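Local coordinates for protein Lic11098 (Leptospira interrogans serogroup Icterohaemorrhagiae serovar copenhageni, PDB 4U08) that is of unknown function but is a putative virulence factor whose leucine-rich repeats probably offer a curved surface for binding partner molecules, at residues 171-176 / 194-199; 187-192 / 208-213. All coordinates share one frame; numbering follows the deposited sequence.

Interaction 1 of 2, residues 171-176 / 194-199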
ATOM      1  N   ASN A 171       1.353 -15.551  -8.960  1.00 33.30           N
ATOM      2  CA  ASN A 171       2.776 -15.878  -8.975  1.00 33.10           C
ATOM      3  C   ASN A 171       3.472 -14.889  -9.882  1.00 36.51           C
ATOM      4  O   ASN A 171       4.661 -14.583  -9.698  1.00 35.70           O
ATOM      5  CB  ASN A 171       3.018 -17.291  -9.527  1.00 39.80           C
ATOM      6  CG  ASN A 171       2.049 -18.329  -9.042  1.00 68.72           C
ATOM      7  OD1 ASN A 171       1.134 -18.727  -9.765  1.00 72.59           O
ATOM      8  ND2 ASN A 171       2.196 -18.761  -7.808  1.00 58.41           N
ATOM      9  N   VAL A 172       2.740 -14.431 -10.911  1.00 32.43           N
ATOM     10  CA  VAL A 172       3.269 -13.554 -11.961  1.00 32.49           C
ATOM     11  C   VAL A 172       2.203 -12.514 -12.341  1.00 34.80           C
ATOM     12  O   VAL A 172       1.016 -12.715 -12.075  1.00 34.88           O
ATOM     13  CB  VAL A 172       3.702 -14.434 -13.189  1.00 37.18           C
ATOM     14  CG1 VAL A 172       3.979 -13.602 -14.424  1.00 38.43           C
ATOM     15  CG2 VAL A 172       4.938 -15.280 -12.878  1.00 37.21           C
ATOM     16  N   LEU A 173       2.639 -11.396 -12.949  1.00 31.28           N
ATOM     17  CA  LEU A 173       1.760 -10.369 -13.490  1.00 30.73           C
ATOM     18  C   LEU A 173       1.815 -10.460 -15.033  1.00 34.25           C
ATOM     19  O   LEU A 173       2.902 -10.679 -15.577  1.00 34.85           O
ATOM     20  CB  LEU A 173       2.204  -8.960 -13.069  1.00 30.68           C
ATOM     21  CG  LEU A 173       2.159  -8.632 -11.588  1.00 35.29           C
ATOM     22  CD1 LEU A 173       2.833  -7.277 -11.333  1.00 33.84           C
ATOM     23  CD2 LEU A 173       0.727  -8.671 -11.057  1.00 36.04           C
ATOM     24  N   PRO A 174       0.699 -10.237 -15.761  1.00 29.66           N
ATOM     25  CA  PRO A 174       0.787 -10.232 -17.237  1.00 30.84           C
ATOM     26  C   PRO A 174       1.620  -9.038 -17.707  1.00 35.02           C
ATOM     27  O   PRO A 174       1.573  -7.986 -17.074  1.00 35.44           O
ATOM     28  CB  PRO A 174      -0.675 -10.095 -17.684  1.00 32.04           C
ATOM     29  CG  PRO A 174      -1.384  -9.471 -16.537  1.00 36.05           C
ATOM     30  CD  PRO A 174      -0.662  -9.917 -15.290  1.00 31.01           C
ATOM     31  N   LYS A 175       2.363  -9.185 -18.803  1.00 30.66           N
ATOM     32  CA  LYS A 175       3.197  -8.108 -19.338  1.00 30.72           C
ATOM     33  C   LYS A 175       2.370  -6.873 -19.736  1.00 34.67           C
ATOM     34  O   LYS A 175       2.873  -5.759 -19.645  1.00 36.14           O
ATOM     35  CB  LYS A 175       4.105  -8.624 -20.480  1.00 33.59           C
ATOM     36  CG  LYS A 175       3.352  -9.071 -21.749  1.00 35.93           C
ATOM     37  CD  LYS A 175       4.275  -9.705 -22.783  1.00 44.16           C
ATOM     38  CE  LYS A 175       3.580 -10.784 -23.582  1.00 48.92           C
ATOM     39  NZ  LYS A 175       2.521 -10.228 -24.436  1.00 53.19           N
ATOM     40  N   GLU A 176       1.067  -7.067 -20.035  1.00 31.39           N
ATOM     41  CA  GLU A 176       0.112  -6.039 -20.457  1.00 32.38           C
ATOM     42  C   GLU A 176      -0.261  -5.049 -19.340  1.00 35.14           C
ATOM     43  O   GLU A 176      -0.840  -3.990 -19.617  1.00 33.83           O
ATOM     44  CB  GLU A 176      -1.154  -6.700 -21.056  1.00 33.62           C
ATOM     45  CG  GLU A 176      -0.891  -7.490 -22.334  1.00 40.08           C
ATOM     46  CD  GLU A 176      -0.256  -8.876 -22.223  1.00 57.02           C
ATOM     47  OE1 GLU A 176       0.087  -9.449 -23.277  1.00 51.23           O
ATOM     48  OE2 GLU A 176      -0.077  -9.388 -21.096  1.00 42.55           O
ATOM     49  N   ASN A 194       6.949 -13.991  -7.535  1.00 35.99           N
ATOM     50  CA  ASN A 194       8.364 -14.360  -7.482  1.00 36.34           C
ATOM     51  C   ASN A 194       9.190 -13.481  -8.391  1.00 38.10           C
ATOM     52  O   ASN A 194      10.408 -13.438  -8.273  1.00 38.52           O
ATOM     53  CB  ASN A 194       8.566 -15.864  -7.786  1.00 41.73           C
ATOM     54  CG  ASN A 194       7.826 -16.379  -8.994  1.00 60.27           C
ATOM     55  OD1 ASN A 194       8.096 -15.986 -10.127  1.00 59.43           O
ATOM     56  ND2 ASN A 194       6.878 -17.283  -8.773  1.00 52.52           N
ATOM     57  N   VAL A 195       8.521 -12.723  -9.265  1.00 34.67           N
ATOM     58  CA  VAL A 195       9.179 -11.823 -10.220  1.00 33.56           C
ATOM     59  C   VAL A 195       8.187 -10.734 -10.634  1.00 34.93           C
ATOM     60  O   VAL A 195       6.985 -10.976 -10.634  1.00 34.88           O
ATOM     61  CB  VAL A 195       9.713 -12.634 -11.457  1.00 39.16           C
ATOM     62  CG1 VAL A 195       8.582 -13.177 -12.323  1.00 39.21           C
ATOM     63  CG2 VAL A 195      10.707 -11.835 -12.299  1.00 39.26           C
ATOM     64  N   LEU A 196       8.699  -9.552 -11.001  1.00 32.25           N
ATOM     65  CA  LEU A 196       7.900  -8.461 -11.544  1.00 32.16           C
ATOM     66  C   LEU A 196       8.212  -8.364 -13.026  1.00 34.67           C
ATOM     67  O   LEU A 196       9.378  -8.507 -13.393  1.00 35.10           O
ATOM     68  CB  LEU A 196       8.247  -7.117 -10.885  1.00 31.91           C
ATOM     69  CG  LEU A 196       7.883  -6.948  -9.424  1.00 35.74           C
ATOM     70  CD1 LEU A 196       8.401  -5.630  -8.922  1.00 35.54           C
ATOM     71  CD2 LEU A 196       6.347  -7.062  -9.202  1.00 35.93           C
ATOM     72  N   PRO A 197       7.221  -8.085 -13.908  1.00 31.49           N
ATOM     73  CA  PRO A 197       7.549  -7.954 -15.340  1.00 30.81           C
ATOM     74  C   PRO A 197       8.390  -6.714 -15.623  1.00 34.58           C
ATOM     75  O   PRO A 197       8.248  -5.710 -14.923  1.00 31.51           O
ATOM     76  CB  PRO A 197       6.174  -7.858 -16.005  1.00 32.86           C
ATOM     77  CG  PRO A 197       5.290  -7.290 -14.971  1.00 37.16           C
ATOM     78  CD  PRO A 197       5.789  -7.833 -13.655  1.00 32.13           C
ATOM     79  N   LYS A 198       9.234  -6.750 -16.669  1.00 33.66           N
ATOM     80  CA  LYS A 198      10.027  -5.571 -17.038  1.00 33.48           C
ATOM     81  C   LYS A 198       9.127  -4.378 -17.396  1.00 36.75           C
ATOM     82  O   LYS A 198       9.514  -3.229 -17.185  1.00 35.72           O
ATOM     83  CB  LYS A 198      11.042  -5.883 -18.160  1.00 37.62           C
ATOM     84  CG  LYS A 198      10.439  -6.362 -19.487  1.00 63.50           C
ATOM     85  CD  LYS A 198      11.512  -6.610 -20.561  1.00 77.10           C
ATOM     86  CE  LYS A 198      11.825  -5.396 -21.415  1.00 93.17           C
ATOM     87  NZ  LYS A 198      10.717  -5.058 -22.355  1.00102.12           N
ATOM     88  N   GLU A 199       7.896  -4.668 -17.862  1.00 32.71           N
ATOM     89  CA  GLU A 199       6.882  -3.705 -18.262  1.00 31.39           C
ATOM     90  C   GLU A 199       6.321  -2.886 -17.084  1.00 35.80           C
ATOM     91  O   GLU A 199       5.630  -1.894 -17.323  1.00 34.39           O
ATOM     92  CB  GLU A 199       5.760  -4.402 -19.046  1.00 32.19           C
ATOM     93  CG  GLU A 199       6.229  -4.982 -20.379  1.00 37.54           C
ATOM     94  CD  GLU A 199       6.918  -6.336 -20.363  1.00 53.60           C
ATOM     95  OE1 GLU A 199       7.020  -6.956 -19.278  1.00 41.01           O
ATOM     96  OE2 GLU A 199       7.341  -6.788 -21.453  1.00 49.94           O
TER
HETATM   97  O   HOH W   1       5.388 -11.037 -12.989  1.00 43.18           O

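Interaction 2 of 2, residues 187-192 / 208-213. With ZN (zinc ion), chain F; ZN (zinc ion), chain G.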
ATOM      1  N   GLY A 187      -2.001  -2.274  -5.730  1.00 28.77           N
ATOM      2  CA  GLY A 187      -1.968  -3.081  -4.511  1.00 30.26           C
ATOM      3  C   GLY A 187      -1.764  -4.556  -4.804  1.00 35.38           C
ATOM      4  O   GLY A 187      -2.679  -5.217  -5.295  1.00 36.35           O
ATOM      5  N   LEU A 188      -0.581  -5.085  -4.496  1.00 30.32           N
ATOM      6  CA  LEU A 188      -0.241  -6.490  -4.719  1.00 28.53           C
ATOM      7  C   LEU A 188       0.219  -7.226  -3.447  1.00 31.62           C
ATOM      8  O   LEU A 188       0.821  -8.291  -3.553  1.00 30.45           O
ATOM      9  CB  LEU A 188       0.849  -6.576  -5.806  1.00 27.80           C
ATOM     10  CG  LEU A 188       0.407  -6.169  -7.219  1.00 31.86           C
ATOM     11  CD1 LEU A 188       1.587  -5.898  -8.077  1.00 28.92           C
ATOM     12  CD2 LEU A 188      -0.523  -7.248  -7.824  1.00 34.56           C
ATOM     13  N   ASP A 189      -0.044  -6.668  -2.253  1.00 29.61           N
ATOM     14  CA  ASP A 189       0.364  -7.307  -0.996  1.00 29.21           C
ATOM     15  C   ASP A 189      -0.139  -8.737  -0.853  1.00 33.01           C
ATOM     16  O   ASP A 189      -1.290  -9.028  -1.158  1.00 32.82           O
ATOM     17  CB  ASP A 189      -0.192  -6.558   0.243  1.00 30.38           C
ATOM     18  CG  ASP A 189       0.317  -5.146   0.469  1.00 37.38           C
ATOM     19  OD1 ASP A 189       1.398  -4.817  -0.042  1.00 36.18           O
ATOM     20  OD2 ASP A 189      -0.372  -4.377   1.165  1.00 46.36           O
ATOM     21  N   HIS A 190       0.693  -9.580  -0.276  1.00 31.90           N
ATOM     22  CA  HIS A 190       0.349 -10.943   0.120  1.00 34.01           C
ATOM     23  C   HIS A 190      -0.170 -11.844  -1.027  1.00 37.65           C
ATOM     24  O   HIS A 190      -1.165 -12.557  -0.891  1.00 35.82           O
ATOM     25  CB  HIS A 190      -0.631 -10.911   1.317  1.00 36.37           C
ATOM     26  CG  HIS A 190      -0.354 -11.970   2.343  1.00 41.23           C
ATOM     27  ND1 HIS A 190      -0.775 -11.831   3.661  1.00 43.44           N
ATOM     28  CD2 HIS A 190       0.304 -13.150   2.216  1.00 44.62           C
ATOM     29  CE1 HIS A 190      -0.370 -12.922   4.286  1.00 44.27           C
ATOM     30  NE2 HIS A 190       0.294 -13.744   3.462  1.00 44.95           N
ATOM     31  N   ASN A 191       0.531 -11.816  -2.151  1.00 36.28           N
ATOM     32  CA  ASN A 191       0.279 -12.751  -3.243  1.00 36.19           C
ATOM     33  C   ASN A 191       1.488 -13.697  -3.128  1.00 40.27           C
ATOM     34  O   ASN A 191       2.023 -13.841  -2.029  1.00 40.54           O
ATOM     35  CB  ASN A 191       0.211 -12.013  -4.591  1.00 34.34           C
ATOM     36  CG  ASN A 191      -1.126 -11.422  -4.847  1.00 40.94           C
ATOM     37  OD1 ASN A 191      -2.057 -12.129  -5.163  1.00 37.32           O
ATOM     38  ND2 ASN A 191      -1.268 -10.114  -4.707  1.00 29.87           N
ATOM     39  N   GLN A 192       1.969 -14.289  -4.221  1.00 36.81           N
ATOM     40  CA  GLN A 192       3.169 -15.119  -4.147  1.00 36.62           C
ATOM     41  C   GLN A 192       4.067 -14.775  -5.303  1.00 36.69           C
ATOM     42  O   GLN A 192       4.693 -15.640  -5.921  1.00 34.43           O
ATOM     43  CB  GLN A 192       2.844 -16.638  -4.014  1.00 39.27           C
ATOM     44  CG  GLN A 192       1.748 -17.168  -4.921  1.00 67.18           C
ATOM     45  CD  GLN A 192       1.306 -18.558  -4.517  1.00 96.49           C
ATOM     46  OE1 GLN A 192       2.115 -19.431  -4.179  1.00 94.40           O
ATOM     47  NE2 GLN A 192       0.008 -18.804  -4.564  1.00 92.13           N
ATOM     48  N   ILE A 208       2.087   4.885  -5.823  1.00 26.88           N
ATOM     49  CA  ILE A 208       2.125   3.938  -4.705  1.00 28.09           C
ATOM     50  C   ILE A 208       2.151   2.499  -5.230  1.00 31.61           C
ATOM     51  O   ILE A 208       1.263   2.094  -5.974  1.00 29.66           O
ATOM     52  CB  ILE A 208       0.909   4.141  -3.747  1.00 32.48           C
ATOM     53  CG1 ILE A 208       0.695   5.627  -3.313  1.00 34.24           C
ATOM     54  CG2 ILE A 208       0.979   3.206  -2.542  1.00 33.97           C
ATOM     55  CD1 ILE A 208       1.708   6.400  -2.612  1.00 49.83           C
ATOM     56  N   LEU A 209       3.133   1.721  -4.783  1.00 27.20           N
ATOM     57  CA  LEU A 209       3.277   0.321  -5.162  1.00 26.82           C
ATOM     58  C   LEU A 209       3.422  -0.521  -3.893  1.00 31.77           C
ATOM     59  O   LEU A 209       4.433  -0.403  -3.193  1.00 31.16           O
ATOM     60  CB  LEU A 209       4.500   0.155  -6.111  1.00 26.22           C
ATOM     61  CG  LEU A 209       4.863  -1.273  -6.627  1.00 29.45           C
ATOM     62  CD1 LEU A 209       3.632  -1.998  -7.244  1.00 28.80           C
ATOM     63  CD2 LEU A 209       5.979  -1.214  -7.659  1.00 29.25           C
ATOM     64  N   HIS A 210       2.388  -1.323  -3.572  1.00 28.60           N
ATOM     65  CA  HIS A 210       2.326  -2.198  -2.408  1.00 29.53           C
ATOM     66  C   HIS A 210       2.678  -3.609  -2.831  1.00 32.55           C
ATOM     67  O   HIS A 210       1.934  -4.225  -3.600  1.00 31.49           O
ATOM     68  CB  HIS A 210       0.921  -2.146  -1.788  1.00 32.19           C
ATOM     69  CG  HIS A 210       0.667  -0.891  -1.001  1.00 38.27           C
ATOM     70  ND1 HIS A 210      -0.493  -0.716  -0.299  1.00 41.83           N
ATOM     71  CD2 HIS A 210       1.443   0.207  -0.832  1.00 41.42           C
ATOM     72  CE1 HIS A 210      -0.407   0.480   0.263  1.00 41.76           C
ATOM     73  NE2 HIS A 210       0.746   1.069  -0.025  1.00 41.77           N
ATOM     74  N   LEU A 211       3.847  -4.086  -2.412  1.00 27.69           N
ATOM     75  CA  LEU A 211       4.341  -5.421  -2.764  1.00 26.85           C
ATOM     76  C   LEU A 211       4.743  -6.231  -1.543  1.00 31.99           C
ATOM     77  O   LEU A 211       5.546  -7.164  -1.653  1.00 32.92           O
ATOM     78  CB  LEU A 211       5.533  -5.302  -3.713  1.00 26.25           C
ATOM     79  CG  LEU A 211       5.196  -5.033  -5.181  1.00 29.98           C
ATOM     80  CD1 LEU A 211       6.412  -4.591  -5.916  1.00 29.24           C
ATOM     81  CD2 LEU A 211       4.645  -6.281  -5.839  1.00 31.67           C
ATOM     82  N   ARG A 212       4.186  -5.880  -0.381  1.00 30.93           N
ATOM     83  CA  ARG A 212       4.531  -6.526   0.880  1.00 31.12           C
ATOM     84  C   ARG A 212       4.133  -7.978   0.889  1.00 35.73           C
ATOM     85  O   ARG A 212       3.080  -8.332   0.368  1.00 36.60           O
ATOM     86  CB  ARG A 212       3.844  -5.815   2.054  1.00 29.86           C
ATOM     87  CG  ARG A 212       4.327  -4.371   2.244  1.00 35.10           C
ATOM     88  CD  ARG A 212       3.428  -3.645   3.219  1.00 46.65           C
ATOM     89  NE  ARG A 212       2.215  -3.140   2.572  1.00 51.62           N
ATOM     90  CZ  ARG A 212       1.266  -2.455   3.199  1.00 68.07           C
ATOM     91  NH1 ARG A 212       1.382  -2.179   4.490  1.00 62.72           N
ATOM     92  NH2 ARG A 212       0.198  -2.034   2.538  1.00 56.70           N
ATOM     93  N   ASN A 213       4.934  -8.809   1.543  1.00 32.30           N
ATOM     94  CA  ASN A 213       4.609 -10.211   1.747  1.00 33.18           C
ATOM     95  C   ASN A 213       4.446 -10.994   0.430  1.00 37.09           C
ATOM     96  O   ASN A 213       3.454 -11.676   0.221  1.00 38.95           O
ATOM     97  CB  ASN A 213       3.373 -10.369   2.679  1.00 36.64           C
ATOM     98  CG  ASN A 213       3.551 -11.357   3.802  1.00 60.28           C
ATOM     99  OD1 ASN A 213       2.913 -11.235   4.846  1.00 65.10           O
ATOM    100  ND2 ASN A 213       4.359 -12.386   3.594  1.00 47.97           N
TER
HETATM  101 ZN    ZN F 504      -2.289  -2.050  -0.453  1.00 78.55          ZN
HETATM  102 ZN    ZN G 505      -1.759 -10.322   4.271  1.00 53.56          ZN
HETATM  103  O   HOH W   2      -2.034  -4.059  -1.394  1.00 26.77           O
HETATM  104  O   HOH W   3      -0.247  -8.714   4.165  1.00 47.13           O

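Interaction 1 of 2, residues 171-176 / 194-199
Leu-173 meets Pro-197 and Leu-196, the two leucines lying on the buried side of this contact. Leu-173 CD1 lies 3.8 Å from CD of Pro-197, and its CB also rests against the CD and CG edge of that ring. The two leucines run side by side and point the same way, with Leu-173 CD1 4.1 Å from Leu-196 CD2. On the exposed side the methyls Val-172 CG2 and Val-195 CG1 approach to 4.2 Å. Glu-199 is bent at chi2 (82°), which lays its carboxylate against Lys-175. Its OE1 sits 3.6 Å from Lys-175 CB. NZ of Lys-175 turns away and pairs with Glu-176 OE1 in a salt bridge at 2.8 Å.

Two polar links join the backbones. Asn-194 N donates to Asn-171 O at 3.2 Å (161° at the hydrogen), and a water spans the wider gap beyond, accepting from Leu-173 N and donating to Val-195 O. Pro-174 extends the packing to Ile-150 in the preceding loop. With end-to-end directions only 11° apart and the same Asn-Val-Leu-Pro-Lys-Glu sequence on both sides, this is the stacking of equivalent loops in successive turns of a leucine-rich repeat solenoid.

Interaction 2 of 2, residues 187-192 / 208-213
Asp-189 and Arg-212 meet because both first torsions set CG anti to the carbonyl carbon, and a bend at chi3 (-82°) of the arginine brings the guanidinium across to the carboxylate. The salt bridge closes from Asp-189 OD2 to Arg-212 NH2 at 2.8 Å. Asp-189 OD1 takes the backbone N of Arg-212 at 3.0 Å on its anti side, tilted out of the carboxylate plane, and NE adds a weak bond to the same oxygen. The carboxylate and guanidinium planes stand 77° apart, so this is a crossed pairing and not a coplanar one. One firm and one weak bond to OD1, with the salt bridge at OD2, probably restrict rotation of the carboxylate.

Behind these side chains, Gly-187 pairs with His-210 in a parallel bridge, and Leu-188 N donates to His-210 O at 2.8 Å. The pairing continues past the strand, where His-190 N donates to Arg-212 O at 2.8 Å. Such a run of short parallel strands and the turns after them forms the concave side of a leucine-rich repeat solenoid. Leu-188 and Leu-211 point into the solenoid interior side by side, with Leu-188 CB 3.8 Å from Leu-211 CD2. Asn-191 ND2 bonds Leu-188 O within its own turn and Leu-165 O in the preceding one.

Asn-213 stacks its amide on the His-190 ring, the planes 11° apart and OD1 over the ring centre. The ring's ND1 binds one zinc ion at 1.9 Å, a site shared with His-167 and a water. A second zinc ion is held by His-210 ND1 and another water, while Arg-212 NH2 lies over one face of the His-210 ring, offset toward its rim.

Overall arrangement
The centres of interactions 1 and 2 are about 13 Å apart, and their segments alternate along the chain: 171-176, 187-192, 194-199, 208-213. Interaction 2 includes the end of strand 185-187, strand 208-210 and the turns after them, on the inner, zinc-binding side of the arc. Interaction 1 joins the loops that follow strands 162-164 and 185-187, nearer the outside. The two touch through the leucine core, where Leu-173 CD2 lies 3.7 Å from Leu-188 CD2 and Leu-196 CD1 3.8 Å from Leu-211 CD1, and at the surface where Asn-171 packs on Gln-192. Neighbouring turns are thus joined at two depths of the same solenoid, consistent with a continuous curved body.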